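Local atomic coordinates of endoribonuclease L-PSP/chorismate mutase-like domain-containing protein (Shewanella oneidensis, PDB entry 2OTM), a protein that is of unknown function but, as a trimeric member of the YjgF/chorismate mutase-like family, is a putative endoribonuclease. Residues L50-Q53 against D59-V62; E64-C69 against A116-L121; L74-Q79 against V148-E153. All coordinates share one frame; numbering follows the deposited sequence.

Contact 1: residues L50-Q53 against D59-V62; sequences LLYQ and DYTV. With NA (sodium ion), chain H.
The hydroxyl of Y60 has three polar partners: the backbone amide of Q53 and two waters. Q53 N donates to Y60 OH over 3.0 Å, with an N-H...O angle of 153°. Water 1 lies 2.7 Å from Y60 OH and reaches on to L51 O only weakly. Water 2 sits 3.2 Å from the same hydroxyl and gives a firmer bond to Q53 O, at 2.9 Å. The hydroxyl thus meets the backbone of 50-53 both directly and through water. The Y60 ring itself is met by Y52 in a T-shaped (edge-to-face) stack. The edge of Y52 points at one face of Y60, with centroids 5.4 Å apart and planes at 68°. Y52 CD1 comes to 3.7 Å from Y60 CE1, above the rim rather than the middle of the ring. Beyond this edge, Y52 also packs on A67, A68 and L71 of helix 62-84. Segment 50-53 is braced internally as well, since Q53 NE2 donates to L50 O at 3.2 Å. The Q53 chain is extended at chi2, and its last torsion (chi3 59°) turns the amide toward L50 O. On the other segment, D59 O binds the sodium ion at 2.3 Å, and water 3, also a sodium ligand, lies over the face of Y60 opposite Y52. The chemistry implies a wet surface contact in which the amide of Q53 probably helps to place the Y60 hydroxyl, and the Y52 edge to hold the ring, joining two parts of the loop ahead of helix 62-84.

Contact 2: residues E64-C69 against A116-L121; sequences EGYAAC and ASDLLL
Y66 and D118 meet because their first torsions send them to a common point: Y66 extends with CG opposite its backbone N (chi1 -179°), while D118 turns CG beside its own N (chi1 -70°). The two side chains cross at about a right angle, and the phenol closes the gap with its hydroxyl end. Y66 OH donates to D118 OD2 at 2.6 Å, a short bond taken by the anti lone pair, the one turned away from OD1. The carboxylate oxygen lies near the plane of the ring, at its edge, although the ring and carboxylate planes are 56° apart. The other oxygen, OD1, accepts from N26 ND2 of the second subunit, so D118 links an intramolecular helix pair to the trimer interface. Deeper in, small residues let the backbones come together. The CA atoms of C69 and A116 are 5.0 Å apart. A116 CB is 3.9 Å from C69 O, a carbonyl also hydrogen-bonded to T73 OG1. Helices 62-84 and 109-124 here pack together against the sheet: A116 rests on L96 of strand 92-100, and C69 on L100 of that strand and on C146 of strand 146-153.

Contact 3: residues L74-Q79 against V148-E153; sequences LNAIAQ and VYLFAE
Helix 74-79 lies across strand 148-153 with the short axes 8.5 Å apart at closest approach and their N-to-C directions 41° apart; A76 and L150 have the nearest CA atoms, at 6.8 Å. The close approach is consistent with the small side chain of A76, whose CB bond points at the strand. L150 meets it with one branch: its CD1 is 3.5 Å from A76 CB, tighter than usual van der Waals contact, and its CG follows at 3.7 Å. The leucine reaches there because CG stands beside the backbone N (chi1 -64°) and CD1 continues the chain in an extended line (chi2 -175°). The same CD1 lies 4.5 Å from I77 CG1, a looser touch on the flank of the methyl contact. V148, two residues earlier and pointing to the same side of the strand, brings its CG1 to 4.3 Å from A76 CB. The joint is purely apolar, and all four residues are buried. Alternation along the strand separates these side chains from Y149, whose CB bond points away from the helix and whose side chain packs on R132 of the third subunit. The contact joins the two layers of the alpha/beta fold of a YjgF-like subunit, helices packed on one face of the sheet. Around it, L150 also meets L80 further along helix 62-84 and L120 of helix 109-124, I77 packs on L119 and F124 of that second helix, and V148 touches L96 of strand 92-100, the antiparallel neighbour of strand 146-153.

From the N terminus, contact 1 comes first and is local: it closes the five-residue loop between 50-53 and 59-62, just before helix 62-84 begins. That helix then supplies a segment to each of the other two contacts. Its early turns pair with helix 109-124 in contact 2, and its middle turns with the last strand, 146-153, in contact 3. Because 116-121 falls between 74-79 and 148-153, contacts 2 and 3 cross along the chain, while contact 1 precedes both. Contact 1 touches contact 2 through Y52, and contact 2 touches contact 3 through L119 and L120. Contact 2 thus lies between the surface loop of contact 1 and the helix-sheet core of contact 3, which do not touch each other.

Contact 1: residues L50-Q53 against D59-V62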
loop_
_atom_site.group_PDB
_atom_site.type_symbol
_atom_site.label_atom_id
_atom_site.label_comp_id
_atom_site.label_asym_id
_atom_site.label_seq_id
_atom_site.Cartn_x
_atom_site.Cartn_y
_atom_site.Cartn_z
ATOM N N LEU B 50 23.848 4.128 -3.286
ATOM C CA LEU B 50 22.499 4.536 -3.658
ATOM C C LEU B 50 22.649 5.509 -4.802
ATOM O O LEU B 50 23.136 6.619 -4.629
ATOM C CB LEU B 50 21.772 5.175 -2.480
ATOM C CG LEU B 50 20.326 5.555 -2.764
ATOM C CD1 LEU B 50 19.569 4.329 -3.213
ATOM C CD2 LEU B 50 19.691 6.215 -1.526
ATOM N N LEU B 51 22.268 5.076 -5.989
ATOM C CA LEU B 51 22.661 5.776 -7.197
ATOM C C LEU B 51 21.806 6.991 -7.516
ATOM O O LEU B 51 22.277 7.903 -8.183
ATOM C CB LEU B 51 22.692 4.808 -8.357
ATOM C CG LEU B 51 23.857 4.847 -9.322
ATOM C CD1 LEU B 51 25.183 4.624 -8.569
ATOM C CD2 LEU B 51 23.632 3.761 -10.365
ATOM N N TYR B 52 20.576 7.002 -7.025
ATOM C CA TYR B 52 19.611 8.070 -7.310
ATOM C C TYR B 52 19.032 8.635 -6.029
ATOM O O TYR B 52 18.299 7.958 -5.307
ATOM C CB TYR B 52 18.487 7.533 -8.159
ATOM C CG TYR B 52 18.953 6.950 -9.464
ATOM C CD1 TYR B 52 19.069 7.744 -10.579
ATOM C CD2 TYR B 52 19.286 5.626 -9.575
ATOM C CE1 TYR B 52 19.484 7.221 -11.792
ATOM C CE2 TYR B 52 19.728 5.085 -10.791
ATOM C CZ TYR B 52 19.807 5.890 -11.886
ATOM O OH TYR B 52 20.235 5.382 -13.094
ATOM N N GLN B 53 19.397 9.875 -5.758
ATOM C CA GLN B 53 18.928 10.566 -4.574
ATOM C C GLN B 53 18.414 11.929 -4.935
ATOM O O GLN B 53 19.184 12.825 -5.277
ATOM C CB GLN B 53 20.060 10.722 -3.584
ATOM C CG GLN B 53 20.636 9.413 -3.099
ATOM C CD GLN B 53 21.856 9.635 -2.241
ATOM O OE1 GLN B 53 21.784 10.294 -1.225
ATOM N NE2 GLN B 53 22.965 9.049 -2.627
ATOM N N ASP B 59 15.618 16.810 -10.030
ATOM C CA ASP B 59 16.971 16.315 -10.039
ATOM C C ASP B 59 17.199 15.258 -11.103
ATOM O O ASP B 59 18.352 15.066 -11.530
ATOM C CB ASP B 59 17.309 15.693 -8.676
ATOM C CG ASP B 59 17.057 16.638 -7.540
ATOM O OD1 ASP B 59 17.671 17.721 -7.549
ATOM O OD2 ASP B 59 16.203 16.325 -6.685
ATOM N N TYR B 60 16.146 14.545 -11.495
ATOM C CA TYR B 60 16.239 13.415 -12.446
ATOM C C TYR B 60 15.147 13.528 -13.493
ATOM O O TYR B 60 14.006 13.895 -13.184
ATOM C CB TYR B 60 16.128 12.040 -11.748
ATOM C CG TYR B 60 17.275 11.833 -10.792
ATOM C CD1 TYR B 60 18.553 11.557 -11.265
ATOM C CD2 TYR B 60 17.092 11.980 -9.402
ATOM C CE1 TYR B 60 19.603 11.415 -10.386
ATOM C CE2 TYR B 60 18.149 11.846 -8.525
ATOM C CZ TYR B 60 19.381 11.541 -9.007
ATOM O OH TYR B 60 20.442 11.401 -8.140
ATOM N N THR B 61 15.524 13.205 -14.733
ATOM C CA THR B 61 14.597 13.166 -15.844
ATOM C C THR B 61 13.803 11.858 -15.812
ATOM O O THR B 61 14.119 10.919 -15.061
ATOM C CB THR B 61 15.315 13.243 -17.147
ATOM O OG1 THR B 61 16.144 12.074 -17.293
ATOM C CG2 THR B 61 16.159 14.517 -17.241
ATOM N N VAL B 62 12.772 11.781 -16.641
ATOM C CA VAL B 62 11.938 10.578 -16.667
ATOM C C VAL B 62 12.763 9.359 -17.038
ATOM O O VAL B 62 12.576 8.316 -16.444
ATOM C CB VAL B 62 10.695 10.752 -17.597
ATOM C CG1 VAL B 62 9.866 9.450 -17.652
ATOM C CG2 VAL B 62 9.844 11.926 -17.130
HETATM NA NA NA H . 20.176 15.911 -12.674
HETATM O O HOH W 1 22.839 11.126 -9.240
HETATM O O HOH W 2 21.005 14.332 -6.946
HETATM O O HOH W 3 20.833 15.293 -10.267
#

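Contact 2: residues E64-C69 against A116-L121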
loop_
_atom_site.group_PDB
_atom_site.type_symbol
_atom_site.label_atom_id
_atom_site.label_comp_id
_atom_site.label_asym_id
_atom_site.label_seq_id
_atom_site.Cartn_x
_atom_site.Cartn_y
_atom_site.Cartn_z
ATOM N N GLU B 64 15.879 8.831 -16.539
ATOM C CA GLU B 64 16.665 8.518 -15.333
ATOM C C GLU B 64 15.827 7.819 -14.262
ATOM O O GLU B 64 16.263 6.848 -13.691
ATOM C CB GLU B 64 17.336 9.785 -14.838
ATOM C CG GLU B 64 18.351 10.260 -15.846
ATOM C CD GLU B 64 18.994 11.588 -15.554
ATOM O OE1 GLU B 64 18.469 12.390 -14.775
ATOM O OE2 GLU B 64 20.045 11.867 -16.193
ATOM N N GLY B 65 14.590 8.276 -14.053
ATOM C CA GLY B 65 13.659 7.583 -13.145
ATOM C C GLY B 65 13.392 6.163 -13.605
ATOM O O GLY B 65 13.312 5.247 -12.793
ATOM N N TYR B 66 13.216 5.985 -14.905
ATOM C CA TYR B 66 13.021 4.642 -15.476
ATOM C C TYR B 66 14.199 3.737 -15.105
ATOM O O TYR B 66 14.032 2.622 -14.628
ATOM C CB TYR B 66 12.913 4.750 -16.987
ATOM C CG TYR B 66 12.681 3.444 -17.703
ATOM C CD1 TYR B 66 13.723 2.572 -17.949
ATOM C CD2 TYR B 66 11.407 3.076 -18.138
ATOM C CE1 TYR B 66 13.507 1.343 -18.617
ATOM C CE2 TYR B 66 11.199 1.863 -18.818
ATOM C CZ TYR B 66 12.247 1.009 -19.037
ATOM O OH TYR B 66 12.021 -0.204 -19.670
ATOM N N ALA B 67 15.394 4.251 -15.321
ATOM C CA ALA B 67 16.641 3.526 -14.989
ATOM C C ALA B 67 16.698 3.237 -13.490
ATOM O O ALA B 67 17.117 2.129 -13.062
ATOM C CB ALA B 67 17.834 4.347 -15.442
ATOM N N ALA B 68 16.235 4.204 -12.679
ATOM C CA ALA B 68 16.238 4.020 -11.237
ATOM C C ALA B 68 15.294 2.915 -10.795
ATOM O O ALA B 68 15.644 2.085 -9.972
ATOM C CB ALA B 68 15.862 5.309 -10.543
ATOM N N CYS B 69 14.097 2.890 -11.355
ATOM C CA CYS B 69 13.132 1.849 -10.991
ATOM C C CYS B 69 13.558 0.488 -11.479
ATOM O O CYS B 69 13.265 -0.542 -10.836
ATOM C CB CYS B 69 11.768 2.189 -11.523
ATOM S SG CYS B 69 11.037 3.648 -10.705
ATOM N N ALA B 116 10.539 -0.646 -13.690
ATOM C CA ALA B 116 10.281 -1.838 -12.902
ATOM C C ALA B 116 9.437 -2.844 -13.685
ATOM O O ALA B 116 9.803 -4.001 -13.804
ATOM C CB ALA B 116 9.575 -1.471 -11.564
ATOM N N SER B 117 8.284 -2.422 -14.182
ATOM C CA SER B 117 7.367 -3.340 -14.867
ATOM C C SER B 117 8.025 -4.025 -16.049
ATOM O O SER B 117 7.873 -5.240 -16.217
ATOM C CB SER B 117 6.076 -2.633 -15.286
ATOM O OG SER B 117 5.322 -2.199 -14.152
ATOM N N ASP B 118 8.786 -3.265 -16.851
ATOM C CA ASP B 118 9.413 -3.843 -18.053
ATOM C C ASP B 118 10.457 -4.880 -17.656
ATOM O O ASP B 118 10.623 -5.877 -18.351
ATOM C CB ASP B 118 10.094 -2.757 -18.893
ATOM C CG ASP B 118 9.113 -1.817 -19.566
ATOM O OD1 ASP B 118 7.896 -2.104 -19.589
ATOM O OD2 ASP B 118 9.574 -0.796 -20.095
ATOM N N LEU B 119 11.197 -4.646 -16.588
ATOM C CA LEU B 119 12.221 -5.637 -16.179
ATOM C C LEU B 119 11.566 -6.939 -15.684
ATOM O O LEU B 119 12.037 -8.048 -15.963
ATOM C CB LEU B 119 13.136 -5.075 -15.113
ATOM C CG LEU B 119 14.331 -5.962 -14.730
ATOM C CD1 LEU B 119 15.366 -6.104 -15.845
ATOM C CD2 LEU B 119 14.948 -5.394 -13.454
ATOM N N LEU B 120 10.451 -6.809 -14.978
ATOM C CA LEU B 120 9.740 -8.005 -14.495
ATOM C C LEU B 120 9.320 -8.884 -15.696
ATOM O O LEU B 120 9.492 -10.116 -15.682
ATOM C CB LEU B 120 8.530 -7.618 -13.671
ATOM C CG LEU B 120 8.824 -6.956 -12.308
ATOM C CD1 LEU B 120 7.544 -6.577 -11.547
ATOM C CD2 LEU B 120 9.709 -7.911 -11.459
ATOM N N LEU B 121 8.815 -8.246 -16.736
ATOM C CA LEU B 121 8.408 -8.966 -17.950
ATOM C C LEU B 121 9.617 -9.541 -18.694
ATOM O O LEU B 121 9.571 -10.678 -19.156
ATOM C CB LEU B 121 7.590 -8.048 -18.848
ATOM C CG LEU B 121 6.205 -7.667 -18.299
ATOM C CD1 LEU B 121 5.597 -6.536 -19.103
ATOM C CD2 LEU B 121 5.296 -8.869 -18.260
#

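Contact 3: residues L74-Q79 against V148-E153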
loop_
_atom_site.group_PDB
_atom_site.type_symbol
_atom_site.label_atom_id
_atom_site.label_comp_id
_atom_site.label_asym_id
_atom_site.label_seq_id
_atom_site.Cartn_x
_atom_site.Cartn_y
_atom_site.Cartn_z
ATOM N N LEU B 74 15.953 -4.668 -9.952
ATOM C CA LEU B 74 17.046 -5.641 -9.980
ATOM C C LEU B 74 17.449 -6.016 -8.571
ATOM O O LEU B 74 17.706 -7.189 -8.296
ATOM C CB LEU B 74 18.252 -5.069 -10.739
ATOM C CG LEU B 74 19.380 -6.032 -11.065
ATOM C CD1 LEU B 74 18.879 -7.149 -12.019
ATOM C CD2 LEU B 74 20.548 -5.259 -11.661
ATOM N N ASN B 75 17.517 -5.025 -7.678
ATOM C CA ASN B 75 17.747 -5.278 -6.249
ATOM C C ASN B 75 16.658 -6.153 -5.642
ATOM O O ASN B 75 16.951 -7.113 -4.944
ATOM C CB ASN B 75 17.871 -3.958 -5.456
ATOM C CG ASN B 75 19.276 -3.380 -5.497
ATOM O OD1 ASN B 75 20.079 -3.637 -4.586
ATOM N ND2 ASN B 75 19.600 -2.646 -6.568
ATOM N N ALA B 76 15.398 -5.846 -5.942
ATOM C CA ALA B 76 14.272 -6.661 -5.483
ATOM C C ALA B 76 14.356 -8.114 -5.965
ATOM O O ALA B 76 14.004 -9.034 -5.235
ATOM C CB ALA B 76 12.928 -6.020 -5.919
ATOM N N ILE B 77 14.789 -8.311 -7.202
ATOM C CA ILE B 77 14.967 -9.681 -7.761
ATOM C C ILE B 77 16.088 -10.403 -7.025
ATOM O O ILE B 77 15.985 -11.592 -6.729
ATOM C CB ILE B 77 15.227 -9.623 -9.278
ATOM C CG1 ILE B 77 13.966 -9.080 -9.985
ATOM C CG2 ILE B 77 15.588 -11.009 -9.836
ATOM C CD1 ILE B 77 14.140 -8.723 -11.496
ATOM N N ALA B 78 17.154 -9.679 -6.681
ATOM C CA ALA B 78 18.215 -10.251 -5.862
ATOM C C ALA B 78 17.641 -10.732 -4.523
ATOM O O ALA B 78 17.994 -11.811 -4.023
ATOM C CB ALA B 78 19.381 -9.250 -5.676
ATOM N N GLN B 79 16.724 -9.961 -3.961
ATOM C CA GLN B 79 16.122 -10.319 -2.687
ATOM C C GLN B 79 15.306 -11.603 -2.840
ATOM O O GLN B 79 15.354 -12.483 -1.988
ATOM C CB GLN B 79 15.207 -9.178 -2.225
ATOM C CG GLN B 79 14.571 -9.398 -0.859
ATOM C CD GLN B 79 15.611 -9.403 0.203
ATOM O OE1 GLN B 79 16.111 -8.347 0.573
ATOM N NE2 GLN B 79 15.981 -10.595 0.680
ATOM N N VAL B 148 10.932 0.166 -4.369
ATOM C CA VAL B 148 10.161 -0.861 -5.044
ATOM C C VAL B 148 9.898 -2.009 -4.075
ATOM O O VAL B 148 10.773 -2.383 -3.284
ATOM C CB VAL B 148 10.932 -1.354 -6.328
ATOM C CG1 VAL B 148 10.406 -2.662 -6.831
ATOM C CG2 VAL B 148 10.878 -0.255 -7.418
ATOM N N TYR B 149 8.681 -2.553 -4.145
ATOM C CA TYR B 149 8.260 -3.712 -3.388
ATOM C C TYR B 149 7.672 -4.721 -4.367
ATOM O O TYR B 149 6.859 -4.368 -5.222
ATOM C CB TYR B 149 7.158 -3.348 -2.392
ATOM C CG TYR B 149 7.554 -2.354 -1.344
ATOM C CD1 TYR B 149 7.624 -0.993 -1.622
ATOM C CD2 TYR B 149 7.796 -2.765 -0.046
ATOM C CE1 TYR B 149 7.986 -0.074 -0.630
ATOM C CE2 TYR B 149 8.172 -1.856 0.962
ATOM C CZ TYR B 149 8.266 -0.507 0.650
ATOM O OH TYR B 149 8.601 0.369 1.652
ATOM N N LEU B 150 8.054 -5.978 -4.220
ATOM C CA LEU B 150 7.546 -7.065 -5.061
ATOM C C LEU B 150 6.816 -8.096 -4.207
ATOM O O LEU B 150 7.118 -8.268 -3.033
ATOM C CB LEU B 150 8.675 -7.756 -5.795
ATOM C CG LEU B 150 9.471 -6.939 -6.812
ATOM C CD1 LEU B 150 10.454 -7.831 -7.506
ATOM C CD2 LEU B 150 8.564 -6.273 -7.816
ATOM N N PHE B 151 5.839 -8.745 -4.829
ATOM C CA PHE B 151 5.032 -9.783 -4.219
ATOM C C PHE B 151 5.004 -10.954 -5.216
ATOM O O PHE B 151 4.682 -10.759 -6.399
ATOM C CB PHE B 151 3.617 -9.299 -4.015
ATOM C CG PHE B 151 3.491 -8.080 -3.124
ATOM C CD1 PHE B 151 3.757 -6.819 -3.616
ATOM C CD2 PHE B 151 3.097 -8.205 -1.826
ATOM C CE1 PHE B 151 3.651 -5.705 -2.817
ATOM C CE2 PHE B 151 2.975 -7.078 -1.010
ATOM C CZ PHE B 151 3.257 -5.844 -1.511
ATOM N N ALA B 152 5.351 -12.147 -4.733
ATOM C CA ALA B 152 5.529 -13.322 -5.568
ATOM C C ALA B 152 4.740 -14.469 -4.994
ATOM O O ALA B 152 4.592 -14.582 -3.777
ATOM C CB ALA B 152 6.998 -13.708 -5.680
ATOM N N GLU B 153 4.252 -15.318 -5.885
ATOM C CA GLU B 153 3.589 -16.571 -5.536
ATOM C C GLU B 153 4.566 -17.715 -5.726
ATOM O O GLU B 153 5.213 -17.808 -6.770
ATOM C CB GLU B 153 2.364 -16.808 -6.437
ATOM C CG GLU B 153 1.533 -17.977 -5.990
ATOM C CD GLU B 153 0.382 -18.330 -6.919
ATOM O OE1 GLU B 153 0.229 -17.725 -7.997
ATOM O OE2 GLU B 153 -0.350 -19.264 -6.553
#